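Xylulose kinase (Escherichia coli, PDB 2ITM) catalyses the ATP-dependent phosphorylation of D-xylulose to D-xylulose 5-phosphate and, less efficiently, that of 1-deoxy-D-xylulose, and works as a homodimer. Local coordinates at the interface of chains A and B. Numbering follows the deposited sequence. Chains: chain A/B, Xylulose kinase.

Contact 1: the interface of chains A and B. Residues chain A 349, 351-352; chain B 304, 347-349, 352.
A:Phe349 and B:Phe349, the same residue in the two subunits, face each other as an antiparallel beta bridge. Their amides and carbonyls pair in both directions: A:Phe349 N donates to B:Phe349 O at 3.1 Å, and B:Phe349 N returns a bond to A:Phe349 O at 3.2 Å. A second bridge joins A:Leu352 to B:Gly347, with A:Leu352 N giving to B:Gly347 O and B:Gly347 N giving to A:Leu352 O at 3.0 Å. Strand 345-353 of chain A thus runs antiparallel alongside strand 346-350 of chain B, edge to edge.

The side chain of A:Leu352 can be traced outward along this seam. Its CB sits 3.5 Å from the backbone O of B:Gly347 and, a little farther off, 4.0 Å from CD2 of B:Leu304, a residue of helix 294-305. With chi1 at -45°, CG stands beside the backbone N and anti to the carbonyl carbon, which carries the branch over B:Gly347, where CG is again 3.5 Å from the backbone O. At the tip, CD1 remains over that peptide and also reaches B:Phe349, packing 3.8 Å from ring atom CD1. The ring of A:Phe349 meets another leucine, touching CD2 of B:Leu352 with its CD1 at 3.8 Å as the two side chains cross obliquely. Paired main chains flanked by apolar side chains hold the two kinase subunits together, joining their strands into a sheet that spans the homodimer.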
ATOM      1  N   PHE A 349       1.375   4.867   2.110  1.00 27.49           N
ATOM      2  CA  PHE A 349       0.430   5.225   3.166  1.00 24.60           C
ATOM      3  C   PHE A 349       0.628   4.353   4.400  1.00 22.07           C
ATOM      4  O   PHE A 349       0.342   3.169   4.381  1.00 20.86           O
ATOM      5  CB  PHE A 349      -1.015   5.100   2.682  1.00 29.46           C
ATOM      6  CG  PHE A 349      -1.545   6.310   2.013  1.00 26.83           C
ATOM      7  CD1 PHE A 349      -2.089   6.239   0.756  1.00 43.84           C
ATOM      8  CD2 PHE A 349      -1.540   7.522   2.653  1.00 24.46           C
ATOM      9  CE1 PHE A 349      -2.601   7.364   0.146  1.00 37.84           C
ATOM     10  CE2 PHE A 349      -2.036   8.636   2.051  1.00 27.96           C
ATOM     11  CZ  PHE A 349      -2.567   8.560   0.797  1.00 38.53           C
ATOM     12  N   GLY A 351       0.044   3.626   8.527  1.00 29.71           N
ATOM     13  CA  GLY A 351      -0.649   3.817   9.797  1.00 22.38           C
ATOM     14  C   GLY A 351      -2.130   4.049   9.664  1.00 31.58           C
ATOM     15  O   GLY A 351      -2.698   4.815  10.417  1.00 37.34           O
ATOM     16  N   LEU A 352      -2.769   3.414   8.707  1.00 24.26           N
ATOM     17  CA  LEU A 352      -4.184   3.554   8.480  1.00 27.17           C
ATOM     18  C   LEU A 352      -5.018   2.742   9.463  1.00 37.48           C
ATOM     19  O   LEU A 352      -4.713   1.613   9.743  1.00 26.28           O
ATOM     20  CB  LEU A 352      -4.548   3.151   7.055  1.00 26.24           C
ATOM     21  CG  LEU A 352      -3.690   3.642   5.880  1.00 43.55           C
ATOM     22  CD1 LEU A 352      -3.650   2.627   4.797  1.00 30.80           C
ATOM     23  CD2 LEU A 352      -4.187   4.960   5.344  1.00 31.90           C
TER
ATOM     24  N   LEU B 304     -12.357   3.476   3.768  1.00 54.88           N
ATOM     25  CA  LEU B 304     -11.047   4.046   3.518  1.00 42.20           C
ATOM     26  C   LEU B 304     -10.921   4.596   2.116  1.00 43.24           C
ATOM     27  O   LEU B 304     -10.462   5.709   1.939  1.00 36.54           O
ATOM     28  CB  LEU B 304      -9.962   3.007   3.752  1.00 48.83           C
ATOM     29  CG  LEU B 304      -8.579   3.538   4.090  1.00 51.60           C
ATOM     30  CD1 LEU B 304      -8.696   4.699   5.017  1.00 43.33           C
ATOM     31  CD2 LEU B 304      -7.743   2.458   4.718  1.00 49.27           C
ATOM     32  N   GLY B 347      -3.575  -0.832   8.545  1.00 38.89           N
ATOM     33  CA  GLY B 347      -3.004  -1.168   7.253  1.00 39.31           C
ATOM     34  C   GLY B 347      -2.000  -0.236   6.594  1.00 31.45           C
ATOM     35  O   GLY B 347      -1.830   0.872   7.039  1.00 30.55           O
ATOM     36  N   VAL B 348      -1.364  -0.728   5.532  1.00 28.56           N
ATOM     37  CA  VAL B 348      -0.380  -0.015   4.744  1.00 21.88           C
ATOM     38  C   VAL B 348      -0.628  -0.268   3.257  1.00 24.11           C
ATOM     39  O   VAL B 348      -0.854  -1.396   2.847  1.00 26.71           O
ATOM     40  CB  VAL B 348       1.070  -0.478   5.107  1.00 25.59           C
ATOM     41  CG1 VAL B 348       2.079   0.126   4.177  1.00 22.34           C
ATOM     42  CG2 VAL B 348       1.415  -0.163   6.548  1.00 18.27           C
ATOM     43  N   PHE B 349      -0.590   0.794   2.463  1.00 24.54           N
ATOM     44  CA  PHE B 349      -0.340   0.689   1.031  1.00 27.83           C
ATOM     45  C   PHE B 349       1.115   0.976   0.694  1.00 22.17           C
ATOM     46  O   PHE B 349       1.652   1.999   1.079  1.00 24.80           O
ATOM     47  CB  PHE B 349      -1.199   1.676   0.257  1.00 21.86           C
ATOM     48  CG  PHE B 349      -2.648   1.362   0.256  1.00 23.80           C
ATOM     49  CD1 PHE B 349      -3.517   2.111   0.997  1.00 26.72           C
ATOM     50  CD2 PHE B 349      -3.151   0.344  -0.515  1.00 27.11           C
ATOM     51  CE1 PHE B 349      -4.855   1.838   0.980  1.00 32.25           C
ATOM     52  CE2 PHE B 349      -4.483   0.076  -0.528  1.00 26.41           C
ATOM     53  CZ  PHE B 349      -5.332   0.818   0.218  1.00 28.42           C
ATOM     54  N   LEU B 352       2.759   2.950  -4.141  1.00 25.67           N
ATOM     55  CA  LEU B 352       1.807   3.797  -4.809  1.00 30.47           C
ATOM     56  C   LEU B 352       2.524   4.659  -5.829  1.00 33.46           C
ATOM     57  O   LEU B 352       3.528   5.284  -5.530  1.00 29.52           O
ATOM     58  CB  LEU B 352       1.063   4.657  -3.802  1.00 37.07           C
ATOM     59  CG  LEU B 352      -0.406   4.358  -3.516  1.00 40.89           C
ATOM     60  CD1 LEU B 352      -0.970   3.232  -4.319  1.00 44.67           C
ATOM     61  CD2 LEU B 352      -0.642   4.165  -2.073  1.00 37.79           C
TER

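Contact 2: the interface of chains A and B. Residues chain A 300, 304, 349; chain B 352-353, 356-358, 361.
CG stands opposite the backbone N in both A:Trp300 and A:Leu304 (chi1 165° and -154°), a turn that points the indole and the isobutyl group off helix 294-304 toward chain B. In this FGGY-family kinase the surface they meet is a loop of the partner subunit and the start of its helix 358-381. The two side chains also support each other: CG of A:Leu304 lies 3.9 Å above one face of the indole, displaced toward its rim.

The indole meets B:Leu352 with an edge. CG of that leucine lies in the ring plane, 3.7 Å from A:Trp300 CZ2 on the six-membered ring, and the two side chains cross at about a right angle. The pyrrole nitrogen comes close to the loop backbone, with A:Trp300 NE1 2.6 Å from B:Thr353 O, yet its N-H points elsewhere and the pair does not qualify as a hydrogen bond. So short an approach without a bond is probably a modelling inaccuracy and carries little weight. Were A:Trp300 replaced by an alanine, B:Leu352 would probably lose the indole edge it packs on and A:Leu304 the face that holds it, leaving that leucine freer to turn.

Farther along the helix, A:Leu304 sits between the loop and the incoming helix. Its CD1 packs 4.0 Å from CD1 of B:Leu361, one turn into helix 358-381. On its backbone side, A:Leu304 CA lies 3.7 Å from CD of B:Pro358, where the proline ring begins that helix. The methyl CD1 is also directed toward the backbone carbonyl of B:His356, but that approach is modelled too short to carry weight.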
ATOM      1  N   TRP A 300      -2.789  13.710  -8.191  1.00 49.75           N
ATOM      2  CA  TRP A 300      -2.911  12.277  -7.990  1.00 52.79           C
ATOM      3  C   TRP A 300      -3.696  11.993  -6.720  1.00 47.90           C
ATOM      4  O   TRP A 300      -4.675  11.261  -6.757  1.00 53.33           O
ATOM      5  CB  TRP A 300      -1.533  11.609  -7.985  1.00 60.01           C
ATOM      6  CG  TRP A 300      -1.510  10.227  -7.444  1.00 63.86           C
ATOM      7  CD1 TRP A 300      -1.706   9.076  -8.131  1.00 76.25           C
ATOM      8  CD2 TRP A 300      -1.254   9.847  -6.098  1.00 52.67           C
ATOM      9  NE1 TRP A 300      -1.594   7.996  -7.294  1.00 64.75           N
ATOM     10  CE2 TRP A 300      -1.322   8.449  -6.035  1.00 83.82           C
ATOM     11  CE3 TRP A 300      -0.974  10.554  -4.922  1.00 71.89           C
ATOM     12  CZ2 TRP A 300      -1.129   7.747  -4.856  1.00 89.17           C
ATOM     13  CZ3 TRP A 300      -0.788   9.855  -3.754  1.00 71.50           C
ATOM     14  CH2 TRP A 300      -0.857   8.474  -3.725  1.00 78.93           C
ATOM     15  N   LEU A 304      -6.804   9.569  -7.113  1.00 41.09           N
ATOM     16  CA  LEU A 304      -6.747   8.646  -5.993  1.00 49.16           C
ATOM     17  C   LEU A 304      -7.889   8.567  -4.994  1.00 59.59           C
ATOM     18  O   LEU A 304      -8.352   7.483  -4.663  1.00 61.81           O
ATOM     19  CB  LEU A 304      -5.563   8.981  -5.097  1.00 42.89           C
ATOM     20  CG  LEU A 304      -4.967   7.851  -4.267  1.00 43.59           C
ATOM     21  CD1 LEU A 304      -4.632   6.650  -5.100  1.00 40.34           C
ATOM     22  CD2 LEU A 304      -3.745   8.342  -3.559  1.00 51.42           C
ATOM     23  N   PHE A 349       1.375   4.867   2.110  1.00 27.49           N
ATOM     24  CA  PHE A 349       0.430   5.225   3.166  1.00 24.60           C
ATOM     25  C   PHE A 349       0.628   4.353   4.400  1.00 22.07           C
ATOM     26  O   PHE A 349       0.342   3.169   4.381  1.00 20.86           O
ATOM     27  CB  PHE A 349      -1.015   5.100   2.682  1.00 29.46           C
ATOM     28  CG  PHE A 349      -1.545   6.310   2.013  1.00 26.83           C
ATOM     29  CD1 PHE A 349      -2.089   6.239   0.756  1.00 43.84           C
ATOM     30  CD2 PHE A 349      -1.540   7.522   2.653  1.00 24.46           C
ATOM     31  CE1 PHE A 349      -2.601   7.364   0.146  1.00 37.84           C
ATOM     32  CE2 PHE A 349      -2.036   8.636   2.051  1.00 27.96           C
ATOM     33  CZ  PHE A 349      -2.567   8.560   0.797  1.00 38.53           C
TER
ATOM     34  N   LEU B 352       2.759   2.950  -4.141  1.00 25.67           N
ATOM     35  CA  LEU B 352       1.807   3.797  -4.809  1.00 30.47           C
ATOM     36  C   LEU B 352       2.524   4.659  -5.829  1.00 33.46           C
ATOM     37  O   LEU B 352       3.528   5.284  -5.530  1.00 29.52           O
ATOM     38  CB  LEU B 352       1.063   4.657  -3.802  1.00 37.07           C
ATOM     39  CG  LEU B 352      -0.406   4.358  -3.516  1.00 40.89           C
ATOM     40  CD1 LEU B 352      -0.970   3.232  -4.319  1.00 44.67           C
ATOM     41  CD2 LEU B 352      -0.642   4.165  -2.073  1.00 37.79           C
ATOM     42  N   THR B 353       1.994   4.666  -7.041  1.00 32.05           N
ATOM     43  CA  THR B 353       2.466   5.557  -8.073  1.00 33.04           C
ATOM     44  C   THR B 353       1.365   6.436  -8.609  1.00 32.95           C
ATOM     45  O   THR B 353       0.232   6.385  -8.168  1.00 30.02           O
ATOM     46  CB  THR B 353       3.097   4.769  -9.228  1.00 47.64           C
ATOM     47  OG1 THR B 353       2.073   4.162 -10.016  1.00 39.35           O
ATOM     48  CG2 THR B 353       3.894   3.595  -8.711  1.00 43.53           C
ATOM     49  N   HIS B 356      -2.338   5.004  -9.946  1.00 45.58           N
ATOM     50  CA  HIS B 356      -3.094   4.217  -8.995  1.00 38.89           C
ATOM     51  C   HIS B 356      -4.293   5.007  -8.514  1.00 50.06           C
ATOM     52  O   HIS B 356      -4.162   5.942  -7.743  1.00 52.32           O
ATOM     53  CB  HIS B 356      -2.230   3.813  -7.800  1.00 38.80           C
ATOM     54  CG  HIS B 356      -1.137   2.848  -8.136  1.00 39.35           C
ATOM     55  ND1 HIS B 356      -1.318   1.779  -8.980  1.00 41.63           N
ATOM     56  CD2 HIS B 356       0.150   2.788  -7.729  1.00 31.62           C
ATOM     57  CE1 HIS B 356      -0.190   1.107  -9.085  1.00 31.01           C
ATOM     58  NE2 HIS B 356       0.717   1.699  -8.337  1.00 40.02           N
ATOM     59  N   GLY B 357      -5.469   4.623  -8.981  1.00 54.93           N
ATOM     60  CA  GLY B 357      -6.686   5.268  -8.558  1.00 41.34           C
ATOM     61  C   GLY B 357      -7.435   4.373  -7.618  1.00 41.33           C
ATOM     62  O   GLY B 357      -6.985   3.293  -7.294  1.00 50.82           O
ATOM     63  N   PRO B 358      -8.596   4.824  -7.178  1.00 61.82           N
ATOM     64  CA  PRO B 358      -9.436   4.006  -6.311  1.00 55.37           C
ATOM     65  C   PRO B 358      -9.675   2.612  -6.860  1.00 47.09           C
ATOM     66  O   PRO B 358      -9.866   1.706  -6.073  1.00 41.20           O
ATOM     67  CB  PRO B 358     -10.728   4.801  -6.247  1.00 64.06           C
ATOM     68  CG  PRO B 358     -10.266   6.203  -6.377  1.00 71.38           C
ATOM     69  CD  PRO B 358      -9.161   6.168  -7.370  1.00 62.46           C
ATOM     70  N   LEU B 361      -6.491   0.720  -6.158  1.00 26.79           N
ATOM     71  CA  LEU B 361      -6.412   0.627  -4.727  1.00 35.75           C
ATOM     72  C   LEU B 361      -7.287  -0.512  -4.229  1.00 34.08           C
ATOM     73  O   LEU B 361      -6.937  -1.216  -3.299  1.00 32.46           O
ATOM     74  CB  LEU B 361      -6.839   1.954  -4.113  1.00 55.48           C
ATOM     75  CG  LEU B 361      -5.943   2.627  -3.079  1.00 47.10           C
ATOM     76  CD1 LEU B 361      -4.588   2.941  -3.624  1.00 28.81           C
ATOM     77  CD2 LEU B 361      -6.619   3.866  -2.581  1.00 31.71           C
TER

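Contact 1 and contact 2 are neighbouring patches of one two-fold symmetric interface, their C-alpha centres about 10 Å apart. They share A:Phe349 and B:Leu352, so the paired strands of contact 1 pass directly into the helix-and-loop packing of contact 2. Symmetry repeats each patch with the chains exchanged: the helix that gives B:Leu304 to contact 1 corresponds to the one bearing A:Leu304 in contact 2. The centres lie about 33 Å and 39 Å from the active-site residue B:Asp233. Neither patch is therefore likely to touch that site directly, and any influence of dimerisation on it would probably be transmitted through the fold.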